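Local coordinates for nitrogenase molybdenum-iron protein alpha chain (Clostridium pasteurianum, PDB 4WES), which forms, with the beta chain, the molybdenum-iron component of nitrogenase, which reduces dinitrogen to ammonia on an iron-molybdenum cofactor, at the interface of chains A and B. Numbering follows the deposited sequence. Chains: chain A, Nitrogenase molybdenum-iron protein alpha chain; chain B, Nitrogenase molybdenum-iron protein beta chain.

Contact 1: the interface of chains A and B. Residues chain A 45-46; chain B 68, 83, 86-87, 90.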
# COMPACT_ATOMS: atom_id res chain seq x y z
N PRO A 45 -19.93 -22.19 -33.71
CA PRO A 45 -19.86 -22.61 -32.31
C PRO A 45 -18.55 -23.29 -31.95
O PRO A 45 -18.06 -24.13 -32.71
CB PRO A 45 -21.05 -23.57 -32.17
CG PRO A 45 -22.02 -23.08 -33.21
CD PRO A 45 -21.13 -22.73 -34.37
N GLY A 46 -17.99 -22.94 -30.81
CA GLY A 46 -16.82 -23.59 -30.25
C GLY A 46 -15.47 -23.12 -30.75
O GLY A 46 -14.45 -23.66 -30.31
N THR B 68 -17.91 -21.04 -26.58
CA THR B 68 -19.34 -20.76 -26.45
C THR B 68 -20.13 -21.43 -27.58
O THR B 68 -19.61 -21.70 -28.66
CB THR B 68 -19.64 -19.21 -26.43
OG1 THR B 68 -21.05 -18.99 -26.53
CG2 THR B 68 -18.96 -18.47 -27.56
N ASN B 83 -26.08 -26.39 -31.71
CA ASN B 83 -24.93 -25.54 -31.45
C ASN B 83 -23.86 -26.22 -30.61
O ASN B 83 -22.69 -26.12 -30.92
CB ASN B 83 -25.33 -24.26 -30.72
CG ASN B 83 -26.30 -23.43 -31.48
OD1 ASN B 83 -27.43 -23.91 -31.70
ND2 ASN B 83 -25.92 -22.19 -31.85
N THR B 86 -22.06 -29.03 -32.56
CA THR B 86 -21.08 -28.43 -33.46
C THR B 86 -19.90 -27.90 -32.69
O THR B 86 -18.74 -28.09 -33.08
CB THR B 86 -21.71 -27.28 -34.26
OG1 THR B 86 -22.74 -27.85 -35.09
CG2 THR B 86 -20.71 -26.53 -35.09
N ALA B 87 -20.16 -27.23 -31.57
CA ALA B 87 -19.06 -26.69 -30.78
C ALA B 87 -18.06 -27.75 -30.34
O ALA B 87 -16.87 -27.57 -30.49
CB ALA B 87 -19.58 -25.97 -29.54
N ASN B 90 -15.61 -28.78 -33.01
CA ASN B 90 -14.56 -27.77 -33.23
C ASN B 90 -13.60 -27.66 -32.06
O ASN B 90 -12.38 -27.47 -32.28
CB ASN B 90 -15.18 -26.42 -33.55
CG ASN B 90 -15.77 -26.41 -34.94
OD1 ASN B 90 -15.04 -26.62 -35.92
ND2 ASN B 90 -17.08 -26.17 -35.06
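The amide nitrogen of A:Gly46 lies 3.0 Å from the backbone carbonyl oxygen of B:Thr68, and the hydrogen bond between them ties a loop of the alpha chain to the short strand 67-68 of the beta chain. One peptide unit serves both of its polar ends here. Its carbonyl oxygen, that of A:Pro45, accepts a longer and more bent bond (136° at the hydrogen) from the side-chain amide of B:Asn90, with 3.3 Å between O and ND2. ND2 reaches this oxygen almost in line with the C=O bond, although the oxygen is tilted 30° from the B:Asn90 amide plane. With CG opposite the carbonyl carbon (chi1 -73°), the side-chain amide of B:Asn90 is carried to the proline oxygen.

Between the two bonds the loop rests on helix 81-95 of the beta chain, an example of a backbone turn pressed against a helix flank. The A:Pro45 ring carries much of the apolar contact: its CB packs against the methyl of B:Ala87, while CD meets the CG2 methyl of B:Thr86 at 3.9 Å. CB of the proline also sits beside the backbone carbonyl oxygen of B:Asn83. One residue further along, CA of A:Gly46 lies 3.7 Å from CB of B:Ala87.

Contact 2: the interface of chains A and B. Residues chain A 46-48, 445-447; chain B 94-95.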
# COMPACT_ATOMS: atom_id res chain seq x y z
N GLY A 46 -17.99 -22.94 -30.81
CA GLY A 46 -16.82 -23.59 -30.25
C GLY A 46 -15.47 -23.12 -30.75
O GLY A 46 -14.45 -23.66 -30.31
N ILE A 47 -15.43 -22.10 -31.62
CA ILE A 47 -14.23 -21.69 -32.32
C ILE A 47 -13.32 -20.74 -31.50
O ILE A 47 -12.20 -20.47 -31.93
CB ILE A 47 -14.67 -21.14 -33.70
CG1 ILE A 47 -13.61 -21.43 -34.76
CG2 ILE A 47 -15.03 -19.66 -33.59
CD1 ILE A 47 -14.05 -21.37 -36.21
N ILE A 48 -13.84 -20.23 -30.38
CA ILE A 48 -13.17 -19.20 -29.56
C ILE A 48 -13.12 -17.87 -30.34
O ILE A 48 -12.12 -17.48 -30.91
CB ILE A 48 -11.83 -19.61 -28.93
CG1 ILE A 48 -11.98 -20.93 -28.18
CG2 ILE A 48 -11.35 -18.51 -27.99
CD1 ILE A 48 -10.71 -21.45 -27.53
N ASN A 445 -10.32 -16.08 -34.91
CA ASN A 445 -10.41 -16.85 -33.67
C ASN A 445 -9.03 -17.15 -33.12
O ASN A 445 -8.02 -16.82 -33.72
CB ASN A 445 -11.27 -18.08 -33.88
CG ASN A 445 -10.70 -19.00 -34.93
OD1 ASN A 445 -9.53 -19.39 -34.87
ND2 ASN A 445 -11.53 -19.38 -35.91
N HIS A 446 -9.00 -17.82 -31.97
CA HIS A 446 -7.73 -18.10 -31.31
C HIS A 446 -6.80 -18.92 -32.19
O HIS A 446 -5.63 -18.63 -32.29
CB HIS A 446 -8.00 -18.82 -29.97
CG HIS A 446 -6.76 -19.21 -29.26
ND1 HIS A 446 -5.88 -18.29 -28.75
CD2 HIS A 446 -6.21 -20.42 -29.06
CE1 HIS A 446 -4.84 -18.93 -28.26
NE2 HIS A 446 -5.04 -20.21 -28.40
N HIS A 447 -7.34 -19.97 -32.81
CA HIS A 447 -6.55 -20.78 -33.73
C HIS A 447 -5.92 -19.93 -34.81
O HIS A 447 -4.71 -20.03 -35.09
CB HIS A 447 -7.44 -21.87 -34.38
CG HIS A 447 -6.82 -22.48 -35.58
ND1 HIS A 447 -5.83 -23.44 -35.49
CD2 HIS A 447 -6.95 -22.18 -36.90
CE1 HIS A 447 -5.40 -23.71 -36.70
NE2 HIS A 447 -6.06 -22.98 -37.58
N LEU B 94 -9.68 -28.40 -32.83
CA LEU B 94 -8.79 -27.25 -32.85
C LEU B 94 -7.99 -27.11 -31.59
O LEU B 94 -6.85 -26.64 -31.66
CB LEU B 94 -9.56 -25.96 -33.07
CG LEU B 94 -10.16 -25.72 -34.43
CD1 LEU B 94 -10.93 -24.40 -34.43
CD2 LEU B 94 -9.08 -25.68 -35.51
N TYR B 95 -8.62 -27.38 -30.44
CA TYR B 95 -8.04 -26.99 -29.16
C TYR B 95 -7.73 -28.13 -28.22
O TYR B 95 -7.04 -27.92 -27.22
CB TYR B 95 -8.97 -25.95 -28.50
CG TYR B 95 -9.21 -24.73 -29.39
CD1 TYR B 95 -8.15 -24.01 -29.90
CD2 TYR B 95 -10.49 -24.39 -29.79
CE1 TYR B 95 -8.35 -22.93 -30.75
CE2 TYR B 95 -10.71 -23.28 -30.62
CZ TYR B 95 -9.62 -22.59 -31.11
OH TYR B 95 -9.81 -21.50 -31.94
O HOH W 1 -5.52 -24.60 -32.99
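The phenol oxygen of B:Tyr95, at the end of helix 81-95, both gives and receives a hydrogen bond within the alpha chain. OH donates to the backbone carbonyl oxygen of A:Ile47 at 2.6 Å, approaching from above the carbonyl plane, 41° out of it. The same oxygen accepts the backbone N-H of A:His447, with N 3.0 Å from OH, so a donor and an acceptor fix the phenol between a loop and the first turn of helix 446-456.

A water adds a further link between the chains. It lies in the plane of the A:His447 ring, 2.8 Å from ND1, and also meets the backbone carbonyl oxygen of B:Leu94.

Apolar packing fixes the tyrosine ring. The CD1 methyl of A:Ile48 lies over one face, offset toward the rim and 3.7 Å from the centroid, while CB of B:Leu94, from the tyrosine's own chain, backs the centre of the opposite face. A:His446 turns its ring edge to the tyrosine, CD2 of A:His446 being 3.7 Å from CE1 of B:Tyr95, which lies in the imidazole plane. With CG anti to the backbone N (chi1 164°), the A:His447 imidazole offers a face to CD2 of B:Leu94, which sits toward its rim.

By plugging one aromatic side chain into the alpha subunit, the site probably helps hold the alpha-beta pair together, illustrating how a helix end can dock a partner chain.

Contact 3: the interface of chains A and B. Residues chain A 76, 110-112, 115, 146; chain B 106, 110, 142.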
# COMPACT_ATOMS: atom_id res chain seq x y z
N PRO A 76 -31.29 -10.35 -15.85
CA PRO A 76 -30.54 -10.72 -14.67
C PRO A 76 -29.25 -9.90 -14.59
O PRO A 76 -28.98 -9.06 -15.46
CB PRO A 76 -30.34 -12.24 -14.82
CG PRO A 76 -31.00 -12.62 -16.14
CD PRO A 76 -31.09 -11.32 -16.93
N MET A 110 -33.37 -9.41 -12.62
CA MET A 110 -34.41 -10.41 -12.71
C MET A 110 -34.04 -11.67 -11.91
O MET A 110 -32.89 -12.12 -11.91
CB MET A 110 -34.69 -10.71 -14.19
CG MET A 110 -35.37 -9.58 -14.99
SD MET A 110 -35.56 -9.87 -16.78
CE MET A 110 -36.24 -11.52 -16.81
N GLN A 111 -35.08 -12.17 -11.26
CA GLN A 111 -35.00 -13.38 -10.45
C GLN A 111 -35.85 -14.48 -11.07
O GLN A 111 -36.55 -14.26 -12.07
CB GLN A 111 -35.51 -13.05 -9.03
CG GLN A 111 -34.76 -11.95 -8.34
CD GLN A 111 -33.35 -12.37 -8.03
OE1 GLN A 111 -33.13 -13.31 -7.24
NE2 GLN A 111 -32.38 -11.70 -8.60
N GLU A 112 -35.81 -15.67 -10.48
CA GLU A 112 -36.58 -16.77 -11.04
C GLU A 112 -38.08 -16.42 -11.11
O GLU A 112 -38.77 -16.81 -12.07
CB GLU A 112 -36.35 -18.06 -10.26
CG GLU A 112 -36.97 -19.29 -10.93
CD GLU A 112 -36.52 -20.61 -10.39
OE1 GLU A 112 -36.39 -21.59 -11.17
OE2 GLU A 112 -36.33 -20.66 -9.17
N ILE A 115 -38.79 -14.76 -14.32
CA ILE A 115 -38.77 -15.68 -15.43
C ILE A 115 -40.04 -16.52 -15.50
O ILE A 115 -40.62 -16.69 -16.59
CB ILE A 115 -37.55 -16.64 -15.33
CG1 ILE A 115 -36.22 -15.87 -15.33
CG2 ILE A 115 -37.60 -17.70 -16.43
CD1 ILE A 115 -35.90 -15.15 -16.60
N PRO A 146 -33.45 -13.28 -21.79
CA PRO A 146 -34.74 -13.90 -21.45
C PRO A 146 -36.00 -13.12 -21.84
O PRO A 146 -37.09 -13.68 -21.80
CB PRO A 146 -34.69 -14.05 -19.94
CG PRO A 146 -33.46 -13.41 -19.49
CD PRO A 146 -32.70 -12.86 -20.60
N CYS B 106 -28.71 -17.57 -18.63
CA CYS B 106 -30.14 -17.34 -18.54
C CYS B 106 -30.89 -17.70 -19.82
O CYS B 106 -32.06 -18.08 -19.74
CB CYS B 106 -30.42 -15.88 -18.22
SG CYS B 106 -29.54 -14.66 -19.24
N THR B 110 -33.74 -20.42 -19.62
CA THR B 110 -35.11 -19.97 -19.93
C THR B 110 -35.73 -20.92 -20.99
O THR B 110 -36.91 -21.27 -20.91
CB THR B 110 -35.15 -18.51 -20.40
OG1 THR B 110 -34.72 -17.67 -19.33
CG2 THR B 110 -36.54 -18.12 -20.82
N TYR B 142 -30.42 -15.80 -13.21
CA TYR B 142 -31.47 -15.23 -12.40
C TYR B 142 -31.59 -15.90 -11.03
O TYR B 142 -32.45 -15.51 -10.26
CB TYR B 142 -32.77 -15.25 -13.18
CG TYR B 142 -33.10 -16.56 -13.86
CD1 TYR B 142 -32.83 -16.73 -15.21
CD2 TYR B 142 -33.69 -17.62 -13.18
CE1 TYR B 142 -33.13 -17.92 -15.85
CE2 TYR B 142 -34.02 -18.80 -13.81
CZ TYR B 142 -33.75 -18.94 -15.17
OH TYR B 142 -34.06 -20.11 -15.83
O HOH W 2 -34.33 -16.43 -8.08
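The surroundings of the [8Fe-7S] cluster, the P-cluster shared by the alpha and beta chains, include this contact, where the cluster ligand B:Cys106 begins helix 106-111. Its SG lies 3.9 Å from CD of A:Pro146, and its CB is an equal distance from CG of A:Pro76. Two prolines of the alpha chain thus pack against the cysteine. One turn on, the B:Thr110 hydroxyl OG1 donates to the backbone carbonyl oxygen of B:Cys106 at 2.7 Å, and the same OG1 lies beside CB of A:Pro146.

B:Tyr142 carries the neighbouring packing. With CG between the backbone N and the carbonyl carbon (chi1 47°), its ring is brought against A:Ile115, whose CG1 branch stands over the ring centre, 3.5 Å from the centroid, and the two side chains cross at about a right angle. CD1 of the isoleucine continues past the ring toward B:Thr110. On the same side of the ring, out beyond its CD2 edge, CA of the poorly ordered A:Glu112 lies 3.7 Å from CD2 of B:Tyr142. A water bridges the chains here, 2.9 Å from the backbone N of A:Glu112 and 3.0 Å from the backbone carbonyl oxygen of B:Tyr142.

As an example of a cofactor site built across a subunit boundary, the patch sets the start of helix 106-111 of the beta chain against helix 146-149 of the alpha chain, while the loop residue B:Tyr142 packs against helix 112-117 of the alpha chain.

Contact 1 and contact 2 form one continuous stretch of the alpha-beta boundary, their C-alpha centres about 9 Å apart. They share A:Gly46 and both use helix 81-95 of the beta chain, contact 1 along its flank and contact 2 at its end. Contact 3 stands apart, about 24 Å from contact 1 and 29 Å from contact 2, and draws on different elements around the P-cluster. Clamping of a loop at one end and packing beside a shared metal centre at the other probably act together to fix how the subunits sit within the alpha2beta2 tetramer.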